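Local coordinates for uncharacterized protein AsqI (Emericella nidulans, PDB 5YY3) that catalyses the zinc-dependent ring contraction of 4'-methoxycyclopenin to 4'-methoxyviridicatin, with release of methyl isocyanate, in aspoquinolone biosynthesis, at residues 176-181 / 387-392. Sequence-based numbering, arbitrary orientation.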
loop_
_atom_site.group_PDB
_atom_site.type_symbol
_atom_site.label_atom_id
_atom_site.label_comp_id
_atom_site.label_asym_id
_atom_site.label_seq_id
_atom_site.Cartn_x
_atom_site.Cartn_y
_atom_site.Cartn_z
ATOM N N TRP A 176 -15.044 -6.080 11.835
ATOM C CA TRP A 176 -15.934 -5.323 12.678
ATOM C C TRP A 176 -17.368 -5.423 12.145
ATOM O O TRP A 176 -18.300 -5.664 12.909
ATOM C CB TRP A 176 -15.459 -3.875 12.724
ATOM C CG TRP A 176 -15.867 -3.060 13.896
ATOM C CD1 TRP A 176 -15.183 -2.917 15.058
ATOM C CD2 TRP A 176 -17.017 -2.193 13.991
ATOM N NE1 TRP A 176 -15.839 -2.035 15.886
ATOM C CE2 TRP A 176 -16.962 -1.578 15.256
ATOM C CE3 TRP A 176 -18.075 -1.888 13.131
ATOM C CZ2 TRP A 176 -17.938 -0.673 15.688
ATOM C CZ3 TRP A 176 -19.052 -0.986 13.569
ATOM C CH2 TRP A 176 -18.975 -0.398 14.836
ATOM N N ARG A 177 -17.550 -5.257 10.840
ATOM C CA ARG A 177 -18.909 -5.306 10.274
ATOM C C ARG A 177 -19.516 -6.712 10.296
ATOM O O ARG A 177 -20.739 -6.862 10.440
ATOM C CB ARG A 177 -18.913 -4.768 8.848
ATOM C CG ARG A 177 -18.468 -3.299 8.720
ATOM C CD ARG A 177 -18.704 -2.794 7.290
ATOM N NE ARG A 177 -18.139 -3.729 6.320
ATOM C CZ ARG A 177 -17.005 -3.532 5.646
ATOM N NH1 ARG A 177 -16.306 -2.412 5.791
ATOM N NH2 ARG A 177 -16.574 -4.460 4.812
ATOM N N ASP A 178 -18.677 -7.740 10.166
ATOM C CA ASP A 178 -19.160 -9.121 10.193
ATOM C C ASP A 178 -19.201 -9.698 11.595
ATOM O O ASP A 178 -19.505 -10.879 11.768
ATOM C CB ASP A 178 -18.281 -10.033 9.345
ATOM C CG ASP A 178 -18.463 -9.818 7.873
ATOM O OD1 ASP A 178 -19.599 -9.636 7.432
ATOM O OD2 ASP A 178 -17.452 -9.861 7.142
ATOM N N ASP A 179 -18.852 -8.902 12.594
ATOM C CA ASP A 179 -18.827 -9.434 13.948
ATOM C C ASP A 179 -20.184 -10.049 14.299
ATOM O O ASP A 179 -21.227 -9.397 14.181
ATOM C CB ASP A 179 -18.442 -8.357 14.949
ATOM C CG ASP A 179 -18.387 -8.882 16.358
ATOM O OD1 ASP A 179 -19.465 -9.072 16.954
ATOM O OD2 ASP A 179 -17.271 -9.109 16.875
ATOM N N TYR A 180 -20.153 -11.316 14.705
ATOM C CA TYR A 180 -21.372 -12.051 15.009
ATOM C C TYR A 180 -22.217 -11.327 16.045
ATOM O O TYR A 180 -23.432 -11.248 15.915
ATOM C CB TYR A 180 -21.077 -13.473 15.534
ATOM C CG TYR A 180 -22.362 -14.128 15.986
ATOM C CD1 TYR A 180 -23.268 -14.627 15.048
ATOM C CD2 TYR A 180 -22.726 -14.159 17.335
ATOM C CE1 TYR A 180 -24.474 -15.184 15.438
ATOM C CE2 TYR A 180 -23.935 -14.714 17.734
ATOM C CZ TYR A 180 -24.804 -15.219 16.771
ATOM O OH TYR A 180 -25.998 -15.776 17.137
ATOM N N ASP A 181 -21.575 -10.829 17.100
ATOM C CA ASP A 181 -22.325 -10.286 18.209
ATOM C C ASP A 181 -22.864 -8.898 17.873
ATOM O O ASP A 181 -23.925 -8.511 18.357
ATOM C CB ASP A 181 -21.459 -10.286 19.480
ATOM C CG ASP A 181 -21.115 -11.708 19.939
ATOM O OD1 ASP A 181 -22.000 -12.368 20.529
ATOM O OD2 ASP A 181 -19.977 -12.179 19.690
ATOM N N ALA A 387 -27.467 -6.207 7.283
ATOM C CA ALA A 387 -27.228 -4.808 6.946
ATOM C C ALA A 387 -25.886 -4.264 7.493
ATOM O O ALA A 387 -25.130 -3.641 6.729
ATOM C CB ALA A 387 -28.382 -3.948 7.435
ATOM N N PRO A 388 -25.575 -4.490 8.799
ATOM C CA PRO A 388 -24.285 -3.977 9.292
ATOM C C PRO A 388 -23.062 -4.494 8.527
ATOM O O PRO A 388 -22.008 -3.860 8.581
ATOM C CB PRO A 388 -24.236 -4.468 10.749
ATOM C CG PRO A 388 -25.648 -4.643 11.137
ATOM C CD PRO A 388 -26.376 -5.077 9.892
ATOM N N ARG A 389 -23.196 -5.610 7.820
ATOM C CA ARG A 389 -22.060 -6.179 7.107
ATOM C C ARG A 389 -21.693 -5.347 5.881
ATOM O O ARG A 389 -20.535 -5.302 5.464
ATOM C CB ARG A 389 -22.355 -7.610 6.663
ATOM C CG ARG A 389 -22.950 -8.519 7.713
ATOM C CD ARG A 389 -23.273 -9.877 7.103
ATOM N NE ARG A 389 -23.733 -10.782 8.142
ATOM C CZ ARG A 389 -22.929 -11.532 8.888
ATOM N NH1 ARG A 389 -21.621 -11.504 8.683
ATOM N NH2 ARG A 389 -23.429 -12.319 9.835
ATOM N N ASP A 390 -22.696 -4.692 5.307
ATOM C CA ASP A 390 -22.577 -4.016 4.014
ATOM C C ASP A 390 -22.153 -2.542 4.159
ATOM O O ASP A 390 -22.798 -1.780 4.878
ATOM C CB ASP A 390 -23.923 -4.123 3.302
ATOM C CG ASP A 390 -23.851 -3.783 1.826
ATOM O OD1 ASP A 390 -22.974 -2.980 1.429
ATOM O OD2 ASP A 390 -24.709 -4.312 1.074
ATOM N N PRO A 391 -21.062 -2.138 3.486
ATOM C CA PRO A 391 -20.609 -0.744 3.615
ATOM C C PRO A 391 -21.618 0.281 3.101
ATOM O O PRO A 391 -21.573 1.433 3.553
ATOM C CB PRO A 391 -19.329 -0.704 2.767
ATOM C CG PRO A 391 -18.853 -2.115 2.738
ATOM C CD PRO A 391 -20.128 -2.941 2.673
ATOM N N CYS A 392 -22.514 -0.086 2.185
ATOM C CA CYS A 392 -23.476 0.924 1.729
ATOM C C CYS A 392 -24.403 1.364 2.874
ATOM O O CYS A 392 -24.843 2.512 2.910
ATOM C CB CYS A 392 -24.294 0.434 0.522
ATOM S SG CYS A 392 -25.546 -0.833 0.814
HETATM O O HOH W 1 -18.164 -7.069 5.228
HETATM O O HOH W 2 -21.363 -12.610 11.765
#
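The carbonyl oxygen of Arg389 is gripped by two donors: Arg177 NE lies 3.0 Å from Arg389 O, and a water donates to the same oxygen. Here, in the helical metal-binding domain of the hemocyanin/tyrosinase fold, the turns leading into helices 180-193 and 391-410 lock together. Asp179 and Asp390 are their N-caps, each accepting from the backbone N two residues on; the Asp179 bond is weak, but its OD1 also accepts from Leu182 N. A bend at chi3 (-50°) turns the Arg177 guanidinium toward the 387-392 turn, where NE reaches Arg389 O from above the carbonyl plane with an N-H...O angle of 141°. The same water accepts from Arg177 NH2, 3.1 Å away, in the guanidinium plane, from which Arg389 O is tilted; NH1 turns to His170 O and Tyr225 OH. Pro391, apolar and rigid, right after Asp390, lays CG over the guanidinium centre, 3.7 Å from Arg177 CZ. Arginine suits this site, offering several N-H donors around its edge and a flat face for a proline ring.

The side chain of Arg389 runs the other way, extended from CG to NE. Its NH1 meets Asp178 OD1 at 3.0 Å in a salt bridge, from above the carboxylate plane, with OD1 in the guanidinium plane and the two flat groups 34° apart; Met456 is a further partner. The short side chain of Asp178 offers its other oxygen, OD2, to Ser458 OG. Pro388 packs on Asn183 and the zinc ligand His186, and its O, accepting from Trp394 NE1, lies 3.2 Å from Arg177 CB.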